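Local coordinates for protein delta-aminolevulinic acid dehydratase (Toxoplasma gondii ME49, PDB 3OBK) that condenses two molecules of 5-aminolevulinic acid into porphobilinogen, the pyrrole building block of haem and other tetrapyrroles, as a porphobilinogen synthase, at residues L92-V96 against F222-L226; K101-E107 against L137-S142; F218-F222 against V292-M298; V129-V135 against A177-S183. One frame throughout, in Å; residues are numbered along the deposited sequence.

Contact 1: L92-V96 against F222-L226; sequences LFPKV and FRDAL. With PBG (3-[5-(aminomethyl)-4-(carboxymethyl)-1H-pyrrol-3-yl]propanoic acid), chain L.
At the wall of the porphobilinogen pocket, the rings of Phe93 and Phe222 form a T-shaped pair. Phe222 points its edge at Phe93, with CE2 standing 3.5 Å above the Phe93 plane and over its centre; the ring centroids are 4.8 Å apart and the planes are turned by 86°. Phe222 CG lies anti to the backbone N (chi1 175°), which carries the ring off the helix to a place where its edge meets Phe93 and one face meets the product. That face lies against the pyrrole of PBG, with PBG C3A 3.4 Å above the ring centre, while Leu226 CD1 lies toward the rim of the opposite face. These residues join barrel strand 89-95 to the short helix 220-226 of the TIM-barrel fold, Phe93 reaching in from the strand and Arg223 gripping the product from the helix. The Arg223 chain is extended from CG to NE and presents the guanidinium edge to one carboxylate oxygen: NH2 donates to PBG O2A at 2.6 Å, and NE adds a weak bond to the same atom. Next along the strand, Pro94 O is met by Leu226 CG at 3.7 Å. The aliphatic part of Lys95 passes the carbonyls of Ala225 and Leu226, its CB 3.8 Å from Ala225 O. A water accepts from Val96 N at 2.7 Å and lies 3.1 Å from Leu226 O.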
# COMPACT_ATOMS: atom_id res chain seq x y z
N LEU A 92 3.26 29.47 -26.92
CA LEU A 92 3.80 30.14 -28.12
C LEU A 92 5.17 29.65 -28.56
O LEU A 92 6.12 29.65 -27.79
CB LEU A 92 3.92 31.65 -27.90
CG LEU A 92 2.77 32.40 -27.25
CD1 LEU A 92 3.22 33.83 -27.13
CD2 LEU A 92 1.47 32.27 -28.05
N PHE A 93 5.27 29.29 -29.82
CA PHE A 93 6.50 28.82 -30.38
C PHE A 93 6.90 29.76 -31.53
O PHE A 93 6.06 30.15 -32.32
CB PHE A 93 6.28 27.42 -30.93
CG PHE A 93 5.91 26.40 -29.90
CD1 PHE A 93 6.88 25.83 -29.09
CD2 PHE A 93 4.62 25.95 -29.79
CE1 PHE A 93 6.55 24.85 -28.17
CE2 PHE A 93 4.29 24.96 -28.91
CZ PHE A 93 5.22 24.42 -28.09
N PRO A 94 8.17 30.16 -31.59
CA PRO A 94 8.65 31.00 -32.69
C PRO A 94 9.34 30.23 -33.82
O PRO A 94 10.22 29.43 -33.56
CB PRO A 94 9.66 31.90 -32.02
CG PRO A 94 10.23 31.06 -30.95
CD PRO A 94 9.17 30.06 -30.52
N LYS A 95 8.91 30.48 -35.05
CA LYS A 95 9.71 30.11 -36.23
C LYS A 95 10.68 31.26 -36.45
O LYS A 95 10.29 32.35 -36.82
CB LYS A 95 8.80 29.83 -37.45
CG LYS A 95 9.31 30.23 -38.85
CD LYS A 95 10.57 29.52 -39.31
CE LYS A 95 10.78 29.62 -40.87
NZ LYS A 95 10.83 31.03 -41.47
N VAL A 96 11.96 31.01 -36.17
CA VAL A 96 13.02 32.01 -36.25
C VAL A 96 13.67 31.97 -37.63
O VAL A 96 13.81 30.91 -38.25
CB VAL A 96 14.08 31.72 -35.13
CG1 VAL A 96 15.32 32.58 -35.26
CG2 VAL A 96 13.44 31.85 -33.72
N PHE A 222 5.68 19.31 -35.97
CA PHE A 222 6.17 20.46 -35.22
C PHE A 222 7.52 20.97 -35.82
O PHE A 222 7.70 22.18 -36.04
CB PHE A 222 6.29 20.10 -33.74
CG PHE A 222 6.90 21.19 -32.87
CD1 PHE A 222 8.29 21.33 -32.78
CD2 PHE A 222 6.09 22.03 -32.11
CE1 PHE A 222 8.84 22.30 -31.97
CE2 PHE A 222 6.61 23.00 -31.29
CZ PHE A 222 7.99 23.17 -31.23
N ARG A 223 8.45 20.05 -36.07
CA ARG A 223 9.74 20.42 -36.61
C ARG A 223 9.66 20.97 -38.04
O ARG A 223 10.53 21.72 -38.46
CB ARG A 223 10.71 19.24 -36.52
CG ARG A 223 11.07 18.88 -35.07
CD ARG A 223 11.83 17.58 -35.00
NE ARG A 223 12.07 17.13 -33.62
CZ ARG A 223 12.44 15.89 -33.30
NH1 ARG A 223 12.59 14.96 -34.25
NH2 ARG A 223 12.63 15.55 -32.04
N ASP A 224 8.62 20.60 -38.79
CA ASP A 224 8.37 21.26 -40.07
C ASP A 224 7.95 22.70 -39.79
O ASP A 224 8.42 23.61 -40.47
CB ASP A 224 7.29 20.55 -40.87
CG ASP A 224 7.67 19.12 -41.28
OD1 ASP A 224 8.89 18.81 -41.35
OD2 ASP A 224 6.74 18.30 -41.54
N ALA A 225 7.09 22.89 -38.79
CA ALA A 225 6.55 24.23 -38.47
C ALA A 225 7.65 25.23 -38.13
O ALA A 225 7.63 26.38 -38.62
CB ALA A 225 5.53 24.17 -37.35
N LEU A 226 8.61 24.80 -37.31
CA LEU A 226 9.76 25.65 -36.92
C LEU A 226 10.99 25.55 -37.82
O LEU A 226 11.96 26.32 -37.65
CB LEU A 226 10.18 25.32 -35.50
CG LEU A 226 9.37 25.95 -34.38
CD1 LEU A 226 7.90 25.73 -34.64
CD2 LEU A 226 9.82 25.41 -33.01
CHA PBG L . 11.26 21.70 -28.48
C1A PBG L . 9.85 21.24 -28.65
C2A PBG L . 9.42 20.19 -29.45
C3A PBG L . 8.05 20.13 -29.29
C4A PBG L . 7.70 21.07 -28.34
NA PBG L . 8.80 21.75 -27.99
C5A PBG L . 10.21 19.38 -30.45
C6A PBG L . 11.21 18.45 -29.91
O1A PBG L . 11.60 18.66 -28.73
O2A PBG L . 11.71 17.57 -30.64
C7A PBG L . 7.14 19.21 -30.01
C8A PBG L . 5.69 19.50 -29.93
C9A PBG L . 4.79 18.81 -30.86
O3A PBG L . 3.70 19.32 -31.08
O4A PBG L . 5.16 17.91 -31.64
N1 PBG L . 11.87 21.56 -27.20
O HOH W 1 12.64 28.45 -35.44

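Contact 2: K101-E107 against L137-S142; sequences KSVMAEE and LDPYSS. With PBG (3-[5-(aminomethyl)-4-(carboxymethyl)-1H-pyrrol-3-yl]propanoic acid), chain L.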
# COMPACT_ATOMS: atom_id res chain seq x y z
N LYS A 101 19.70 31.90 -36.18
CA LYS A 101 20.07 30.67 -35.48
C LYS A 101 21.60 30.55 -35.37
O LYS A 101 22.34 31.17 -36.14
CB LYS A 101 19.50 29.46 -36.21
CG LYS A 101 17.97 29.45 -36.33
CD LYS A 101 17.48 28.24 -37.08
CE LYS A 101 15.97 28.07 -37.00
NZ LYS A 101 15.48 26.85 -37.72
N SER A 102 22.07 29.78 -34.40
CA SER A 102 23.49 29.58 -34.16
C SER A 102 23.68 28.41 -33.21
O SER A 102 22.71 27.89 -32.65
CB SER A 102 24.12 30.81 -33.55
OG SER A 102 23.63 31.00 -32.24
N VAL A 103 24.93 28.00 -33.01
CA VAL A 103 25.23 26.87 -32.13
C VAL A 103 24.91 27.23 -30.67
O VAL A 103 24.33 26.41 -29.98
CB VAL A 103 26.70 26.36 -32.24
CG1 VAL A 103 26.89 25.12 -31.35
CG2 VAL A 103 27.05 26.00 -33.67
N MET A 104 25.26 28.43 -30.21
CA MET A 104 24.97 28.82 -28.81
C MET A 104 23.50 29.21 -28.60
O MET A 104 23.03 29.31 -27.46
CB MET A 104 25.87 29.97 -28.34
CG MET A 104 27.34 29.60 -28.17
SD MET A 104 27.68 28.33 -26.92
CE MET A 104 27.00 29.11 -25.47
N ALA A 105 22.80 29.44 -29.71
CA ALA A 105 21.39 29.77 -29.71
C ALA A 105 21.10 31.03 -28.88
O ALA A 105 20.08 31.10 -28.22
CB ALA A 105 20.57 28.57 -29.24
N GLU A 106 21.98 32.03 -28.96
CA GLU A 106 21.85 33.29 -28.19
C GLU A 106 20.63 34.16 -28.53
O GLU A 106 20.22 35.00 -27.73
CB GLU A 106 23.15 34.14 -28.21
CG GLU A 106 23.51 34.84 -29.55
CD GLU A 106 24.17 33.91 -30.57
OE1 GLU A 106 24.61 32.79 -30.23
OE2 GLU A 106 24.25 34.32 -31.75
N GLU A 107 20.05 33.97 -29.71
CA GLU A 107 18.78 34.65 -30.02
C GLU A 107 17.66 34.27 -29.04
O GLU A 107 16.68 35.00 -28.91
CB GLU A 107 18.39 34.37 -31.48
CG GLU A 107 17.11 35.05 -32.00
CD GLU A 107 17.07 36.59 -31.93
OE1 GLU A 107 18.14 37.27 -31.92
OE2 GLU A 107 15.92 37.11 -31.91
N LEU A 137 16.50 25.40 -26.73
CA LEU A 137 17.28 26.13 -27.71
C LEU A 137 16.96 25.70 -29.11
O LEU A 137 17.46 26.27 -30.03
CB LEU A 137 18.76 25.95 -27.46
CG LEU A 137 19.23 26.33 -26.07
CD1 LEU A 137 20.74 26.19 -25.97
CD2 LEU A 137 18.82 27.74 -25.71
N ASP A 138 16.14 24.68 -29.30
CA ASP A 138 16.08 24.12 -30.65
C ASP A 138 15.50 25.06 -31.67
O ASP A 138 15.90 25.00 -32.81
CB ASP A 138 15.48 22.71 -30.76
CG ASP A 138 14.27 22.47 -29.90
OD1 ASP A 138 14.22 22.90 -28.73
OD2 ASP A 138 13.40 21.73 -30.41
N PRO A 139 14.57 25.94 -31.29
CA PRO A 139 14.07 26.83 -32.32
C PRO A 139 15.12 27.83 -32.77
O PRO A 139 14.95 28.49 -33.78
CB PRO A 139 12.89 27.56 -31.65
CG PRO A 139 12.51 26.73 -30.44
CD PRO A 139 13.75 25.98 -30.05
N TYR A 140 16.18 27.96 -31.99
CA TYR A 140 17.23 28.94 -32.26
C TYR A 140 18.54 28.29 -32.62
O TYR A 140 19.51 28.98 -32.87
CB TYR A 140 17.45 29.79 -31.02
CG TYR A 140 16.18 30.42 -30.52
CD1 TYR A 140 15.77 31.66 -30.99
CD2 TYR A 140 15.38 29.77 -29.58
CE1 TYR A 140 14.64 32.24 -30.51
CE2 TYR A 140 14.23 30.34 -29.13
CZ TYR A 140 13.87 31.57 -29.59
OH TYR A 140 12.72 32.14 -29.14
N SER A 141 18.57 26.96 -32.62
CA SER A 141 19.81 26.23 -32.79
C SER A 141 20.00 25.87 -34.24
O SER A 141 19.10 25.33 -34.88
CB SER A 141 19.80 24.96 -31.94
OG SER A 141 20.76 24.04 -32.40
N SER A 142 21.19 26.14 -34.76
CA SER A 142 21.51 25.80 -36.15
C SER A 142 21.71 24.31 -36.31
O SER A 142 21.92 23.82 -37.43
CB SER A 142 22.76 26.56 -36.64
OG SER A 142 23.86 26.53 -35.74
CHA PBG L . 11.26 21.70 -28.48
C1A PBG L . 9.85 21.24 -28.65
C2A PBG L . 9.42 20.19 -29.45
C3A PBG L . 8.05 20.13 -29.29
C4A PBG L . 7.70 21.07 -28.34
NA PBG L . 8.80 21.75 -27.99
C5A PBG L . 10.21 19.38 -30.45
C6A PBG L . 11.21 18.45 -29.91
O1A PBG L . 11.60 18.66 -28.73
O2A PBG L . 11.71 17.57 -30.64
C7A PBG L . 7.14 19.21 -30.01
C8A PBG L . 5.69 19.50 -29.93
C9A PBG L . 4.79 18.81 -30.86
O3A PBG L . 3.70 19.32 -31.08
O4A PBG L . 5.16 17.91 -31.64
N1 PBG L . 11.87 21.56 -27.20
O HOH W 2 16.48 25.12 -35.42
O HOH W 3 22.62 23.80 -30.59
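Two backbone hydrogen bonds tie Ser102 to the segment 137-142: Ser102 N donates to Tyr140 O at 3.1 Å (N-H...O angle 156°), and Ser142 N donates to Ser102 O, likewise at 3.1 Å. Together they make a single beta bridge between Ser102 and Ser141, joining the loops that follow strands 89-95 and 130-135 of the TIM barrel. The second donor stands well above the carbonyl plane of Ser102, 67° out of it. Ser141 CA adds a CA-H...O contact to that same oxygen. Water 2 extends the polar link, accepting from Lys101 NZ and donating to Asp138 O and Ser141 O. The lysine chain, extended beyond CG, runs alongside the backbone of 139-141, bringing its CE to 3.4 Å from Pro139 O on the way to the water. The Asp138 carboxylate lies beside PBG, where a weak hydrogen bond from PBG N1 to Asp138 OD1 is doubtful in detail. Water 3 accepts from Ser141 OG and donates to Val103 O; Met143 N is a further donor to that hydroxyl. Beyond the bridge the packing is apolar. Ala105 CB touches both Leu137 CB, at 3.6 Å, and Tyr140 CB, at 3.8 Å. Glu107 crosses the Tyr140 side chain at about a right angle, and its carboxylate turns to Asn110 while Glu107 CG stays 3.8 Å from Tyr140 CD1.

Contact 3: F218-F222 against V292-M298; sequences FYGPF and VSGEYAM. With PBG (3-[5-(aminomethyl)-4-(carboxymethyl)-1H-pyrrol-3-yl]propanoic acid), chain L.
Ser293 bonds both to the product and to the segment 218-222. Its OG donates to PBG O4A at 2.8 Å and accepts a weak hydrogen bond from Phe222 N at 2.9 Å, so the hydroxyl bridges the carboxylate and the first turn of helix 220-226. With chi1 at 63°, OG lies between the backbone N and the carbonyl carbon, on the same flank as its own amide; Ser293 N donates to PBG O3A at 2.9 Å and more weakly to O4A. The propionate is thus held at the N-terminal end of helix 293-305, whose dipole would probably help to stabilise its charge. Tyr219 and Val292 border the ligand as well, Tyr219 CD1 lying 3.6 Å from PBG O4A, and the phenol OH of Tyr219 is bonded to Tyr214 O. Behind this first shell, Gly294 N makes a weak bond to Phe218 O at 2.8 Å, and Val292 CG2 packs on Phe218 CB at 3.7 Å. Val292 N donates almost straight to Glu295 OE2, a carboxylate held also by Gly269 N and Leu270 N. Farthest out, Met298 SD meets the edge of the Phe218 ring in a Met-aromatic contact, 3.6 Å from CE1, and Met298 packs on Met298 of a second subunit. A carboxylate received by backbone NH and serine hydroxyl at a helix N-terminus is a familiar anion site, here part of a TIM-barrel ligand pocket.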
# COMPACT_ATOMS: atom_id res chain seq x y z
N PHE A 218 6.82 11.22 -33.11
CA PHE A 218 5.60 11.97 -33.39
C PHE A 218 5.76 13.50 -33.38
O PHE A 218 4.75 14.20 -33.44
CB PHE A 218 4.51 11.62 -32.38
CG PHE A 218 3.96 10.26 -32.55
CD1 PHE A 218 3.00 10.01 -33.51
CD2 PHE A 218 4.38 9.22 -31.74
CE1 PHE A 218 2.49 8.75 -33.68
CE2 PHE A 218 3.89 7.98 -31.90
CZ PHE A 218 2.94 7.72 -32.87
N TYR A 219 6.99 14.00 -33.28
CA TYR A 219 7.25 15.45 -33.27
C TYR A 219 7.54 16.03 -34.64
O TYR A 219 7.91 17.21 -34.76
CB TYR A 219 8.48 15.77 -32.40
CG TYR A 219 8.45 15.31 -30.97
CD1 TYR A 219 7.35 15.47 -30.19
CD2 TYR A 219 9.58 14.76 -30.40
CE1 TYR A 219 7.34 15.07 -28.88
CE2 TYR A 219 9.60 14.37 -29.09
CZ TYR A 219 8.48 14.51 -28.33
OH TYR A 219 8.50 14.10 -27.03
N GLY A 220 7.41 15.23 -35.68
CA GLY A 220 7.88 15.65 -37.00
C GLY A 220 7.22 16.91 -37.54
O GLY A 220 7.92 17.81 -38.01
N PRO A 221 5.88 16.96 -37.52
CA PRO A 221 5.20 18.13 -38.06
C PRO A 221 5.50 19.41 -37.29
O PRO A 221 5.60 20.48 -37.89
CB PRO A 221 3.71 17.75 -38.00
CG PRO A 221 3.72 16.25 -38.04
CD PRO A 221 4.96 15.83 -37.32
N PHE A 222 5.68 19.31 -35.97
CA PHE A 222 6.17 20.46 -35.22
C PHE A 222 7.52 20.97 -35.82
O PHE A 222 7.70 22.18 -36.04
CB PHE A 222 6.29 20.10 -33.74
CG PHE A 222 6.90 21.19 -32.87
CD1 PHE A 222 8.29 21.33 -32.78
CD2 PHE A 222 6.09 22.03 -32.11
CE1 PHE A 222 8.84 22.30 -31.97
CE2 PHE A 222 6.61 23.00 -31.29
CZ PHE A 222 7.99 23.17 -31.23
N VAL A 292 0.49 15.89 -29.33
CA VAL A 292 1.53 16.50 -30.13
C VAL A 292 1.22 16.52 -31.62
O VAL A 292 0.34 15.81 -32.10
CB VAL A 292 2.88 15.80 -29.95
CG1 VAL A 292 3.24 15.71 -28.48
CG2 VAL A 292 2.89 14.43 -30.62
N SER A 293 2.00 17.33 -32.35
CA SER A 293 1.78 17.59 -33.76
C SER A 293 1.52 16.33 -34.56
O SER A 293 0.65 16.28 -35.41
CB SER A 293 3.00 18.30 -34.32
OG SER A 293 4.16 17.48 -34.24
N GLY A 294 2.28 15.30 -34.30
CA GLY A 294 2.14 14.05 -35.04
C GLY A 294 0.80 13.39 -34.78
O GLY A 294 0.18 12.86 -35.69
N GLU A 295 0.37 13.43 -33.53
CA GLU A 295 -0.94 12.93 -33.15
C GLU A 295 -2.04 13.72 -33.85
O GLU A 295 -2.99 13.13 -34.32
CB GLU A 295 -1.13 12.99 -31.64
CG GLU A 295 -0.12 12.15 -30.82
CD GLU A 295 -0.36 12.28 -29.35
OE1 GLU A 295 -1.38 11.70 -28.88
OE2 GLU A 295 0.45 12.99 -28.69
N TYR A 296 -1.88 15.03 -33.94
CA TYR A 296 -2.79 15.94 -34.65
C TYR A 296 -2.89 15.60 -36.13
O TYR A 296 -3.98 15.50 -36.68
CB TYR A 296 -2.30 17.39 -34.48
CG TYR A 296 -3.15 18.44 -35.19
CD1 TYR A 296 -4.32 18.93 -34.62
CD2 TYR A 296 -2.77 18.94 -36.44
CE1 TYR A 296 -5.10 19.92 -35.27
CE2 TYR A 296 -3.51 19.89 -37.08
CZ TYR A 296 -4.69 20.38 -36.51
OH TYR A 296 -5.43 21.32 -37.19
N ALA A 297 -1.75 15.38 -36.74
CA ALA A 297 -1.67 15.02 -38.16
C ALA A 297 -2.41 13.72 -38.45
O ALA A 297 -3.15 13.62 -39.43
CB ALA A 297 -0.22 14.91 -38.60
N MET A 298 -2.25 12.74 -37.57
CA MET A 298 -2.92 11.47 -37.78
C MET A 298 -4.45 11.62 -37.85
O MET A 298 -5.11 11.07 -38.73
CB MET A 298 -2.52 10.49 -36.68
CG MET A 298 -1.19 9.80 -36.96
SD MET A 298 -0.57 8.85 -35.54
CE MET A 298 -1.88 7.64 -35.36
CHA PBG L . 11.26 21.70 -28.48
C1A PBG L . 9.85 21.24 -28.65
C2A PBG L . 9.42 20.19 -29.45
C3A PBG L . 8.05 20.13 -29.29
C4A PBG L . 7.70 21.07 -28.34
NA PBG L . 8.80 21.75 -27.99
C5A PBG L . 10.21 19.38 -30.45
C6A PBG L . 11.21 18.45 -29.91
O1A PBG L . 11.60 18.66 -28.73
O2A PBG L . 11.71 17.57 -30.64
C7A PBG L . 7.14 19.21 -30.01
C8A PBG L . 5.69 19.50 -29.93
C9A PBG L . 4.79 18.81 -30.86
O3A PBG L . 3.70 19.32 -31.08
O4A PBG L . 5.16 17.91 -31.64
N1 PBG L . 11.87 21.56 -27.20

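Contact 4: V129-V135 against A177-S183; sequences VLLLADV and ADMVCPS. With PBG (3-[5-(aminomethyl)-4-(carboxymethyl)-1H-pyrrol-3-yl]propanoic acid), chain L.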
# COMPACT_ATOMS: atom_id res chain seq x y z
N VAL A 129 -4.64 37.42 -20.45
CA VAL A 129 -4.40 36.15 -21.16
C VAL A 129 -3.36 35.33 -20.41
O VAL A 129 -2.43 35.89 -19.82
CB VAL A 129 -3.92 36.40 -22.66
CG1 VAL A 129 -2.49 37.01 -22.72
CG2 VAL A 129 -4.00 35.10 -23.52
N LEU A 130 -3.50 34.01 -20.41
CA LEU A 130 -2.46 33.13 -19.85
C LEU A 130 -1.44 32.65 -20.93
O LEU A 130 -1.79 31.92 -21.84
CB LEU A 130 -3.12 31.95 -19.16
CG LEU A 130 -2.26 31.24 -18.11
CD1 LEU A 130 -2.05 32.18 -16.93
CD2 LEU A 130 -2.93 29.93 -17.68
N LEU A 131 -0.19 33.08 -20.82
CA LEU A 131 0.84 32.73 -21.81
C LEU A 131 1.91 31.80 -21.26
O LEU A 131 2.46 32.03 -20.21
CB LEU A 131 1.51 33.98 -22.37
CG LEU A 131 0.57 35.05 -22.93
CD1 LEU A 131 1.38 36.22 -23.51
CD2 LEU A 131 -0.40 34.45 -23.97
N LEU A 132 2.18 30.73 -22.00
CA LEU A 132 3.17 29.73 -21.62
C LEU A 132 4.19 29.71 -22.75
O LEU A 132 3.84 29.39 -23.88
CB LEU A 132 2.52 28.35 -21.50
CG LEU A 132 1.53 27.97 -20.38
CD1 LEU A 132 0.42 29.05 -20.23
CD2 LEU A 132 0.90 26.56 -20.65
N ALA A 133 5.44 30.04 -22.45
CA ALA A 133 6.49 30.13 -23.47
C ALA A 133 7.41 28.93 -23.30
O ALA A 133 7.77 28.59 -22.19
CB ALA A 133 7.27 31.40 -23.32
N ASP A 134 7.80 28.29 -24.39
CA ASP A 134 8.71 27.17 -24.31
C ASP A 134 10.11 27.67 -23.90
O ASP A 134 10.46 28.82 -24.17
CB ASP A 134 8.75 26.48 -25.66
CG ASP A 134 9.51 25.18 -25.63
OD1 ASP A 134 8.86 24.10 -25.50
OD2 ASP A 134 10.76 25.25 -25.74
N VAL A 135 10.86 26.81 -23.21
CA VAL A 135 12.28 27.04 -22.93
C VAL A 135 13.07 25.86 -23.48
O VAL A 135 12.80 24.71 -23.14
CB VAL A 135 12.57 27.28 -21.44
CG1 VAL A 135 14.08 27.32 -21.15
CG2 VAL A 135 11.86 28.56 -20.97
N ALA A 177 5.65 36.55 -19.91
CA ALA A 177 5.23 35.16 -19.85
C ALA A 177 4.77 34.77 -18.45
O ALA A 177 5.46 35.06 -17.47
CB ALA A 177 6.36 34.26 -20.27
N ASP A 178 3.62 34.10 -18.37
CA ASP A 178 3.05 33.69 -17.08
C ASP A 178 3.71 32.42 -16.58
O ASP A 178 3.96 32.27 -15.36
CB ASP A 178 1.56 33.46 -17.22
CG ASP A 178 0.82 34.73 -17.55
OD1 ASP A 178 0.62 35.56 -16.64
OD2 ASP A 178 0.45 34.92 -18.73
N MET A 179 3.98 31.51 -17.52
CA MET A 179 4.68 30.27 -17.27
C MET A 179 5.83 30.12 -18.25
O MET A 179 5.66 30.38 -19.44
CB MET A 179 3.76 29.05 -17.51
CG MET A 179 2.42 28.98 -16.77
SD MET A 179 1.78 27.23 -16.59
CE MET A 179 3.04 26.60 -15.47
N VAL A 180 6.98 29.66 -17.79
CA VAL A 180 8.00 29.14 -18.71
C VAL A 180 7.90 27.61 -18.67
O VAL A 180 7.66 27.02 -17.62
CB VAL A 180 9.42 29.67 -18.38
CG1 VAL A 180 9.44 31.22 -18.45
CG2 VAL A 180 9.87 29.21 -17.02
N CYS A 181 8.08 26.99 -19.82
CA CYS A 181 7.89 25.55 -20.01
C CYS A 181 9.13 24.89 -20.59
O CYS A 181 9.26 24.79 -21.81
CB CYS A 181 6.71 25.32 -20.94
SG CYS A 181 5.25 26.26 -20.42
N PRO A 182 10.07 24.47 -19.72
CA PRO A 182 11.30 23.93 -20.25
C PRO A 182 11.13 22.55 -20.83
O PRO A 182 10.87 21.61 -20.09
CB PRO A 182 12.26 23.92 -19.04
CG PRO A 182 11.53 24.56 -17.89
CD PRO A 182 10.11 24.73 -18.28
N SER A 183 11.31 22.43 -22.14
CA SER A 183 11.10 21.17 -22.86
C SER A 183 12.41 20.52 -23.27
O SER A 183 12.42 19.62 -24.12
CB SER A 183 10.27 21.45 -24.10
OG SER A 183 10.97 22.33 -24.95
CHA PBG L . 11.26 21.70 -28.48
C1A PBG L . 9.85 21.24 -28.65
C2A PBG L . 9.42 20.19 -29.45
C3A PBG L . 8.05 20.13 -29.29
C4A PBG L . 7.70 21.07 -28.34
NA PBG L . 8.80 21.75 -27.99
C5A PBG L . 10.21 19.38 -30.45
C6A PBG L . 11.21 18.45 -29.91
O1A PBG L . 11.60 18.66 -28.73
O2A PBG L . 11.71 17.57 -30.64
C7A PBG L . 7.14 19.21 -30.01
C8A PBG L . 5.69 19.50 -29.93
C9A PBG L . 4.79 18.81 -30.86
O3A PBG L . 3.70 19.32 -31.08
O4A PBG L . 5.16 17.91 -31.64
N1 PBG L . 11.87 21.56 -27.20
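Asp134 leaves strand 130-135 with CG anti to the backbone N (chi1 -172°), which swings its carboxylate toward Ser183, just past the end of the neighbouring strand. Beyond CB, CG comes 3.8 Å from Cys181 O, and at the tip OD1 accepts from Ser183 OG at 2.8 Å through its syn lone pair. Asp134 OD2 lies 3.0 Å from Ser183 OG. PBG NA also donates to Asp134 OD1, in a long, weak bond, while PBG N1 lies close to Ser183 OG, at a distance too short to be trusted in detail. Strands 130-135 and 179-182 are adjacent parallel members of the TIM barrel, bridged in register from Leu132 with Met179 to Val135 with Pro182. Ala133 N donates to Met179 O, and Cys181 N to Ala133 O at 2.9 Å. At the other end Asp178 folds back over the strand start: its OD2 takes Leu131 N at 2.9 Å on the anti side, with an N-H...O angle of 173°, and is also salt-bridged to Lys123. Leu131 O accepts from both Met179 N and Asp178 N. Leu132 lies side by side with Met179, Leu132 CG 3.8 Å from Met179 CB, and Leu132 CB touches Cys181 SG. On the other face of the sheet, Val135 CG2 packs against Val180 CB at 3.7 Å.

All four contacts touch the same bound porphobilinogen. Contacts 1 and 3 share Phe222 and helix 220-226, their centres 12 Å apart: contact 1 supplies the aromatic wall and Arg223 at one carboxylate, contact 3 the helix end at the other. Contact 4 joins contact 1 through neighbouring strands, with Leu92 N 3.1 Å from Leu132 O, a probable hydrogen bond, and Phe93 CE1 3.6 Å from Asp134 OD1. Contacts 1 and 2 meet where Pro94 CG lies 3.3 Å from Tyr140 OH. Segment 137-142 of contact 2 follows segment 129-135 of contact 4 in the sequence, the two centres 18 Å apart; contact 2 is centred about 22 Å from contact 3.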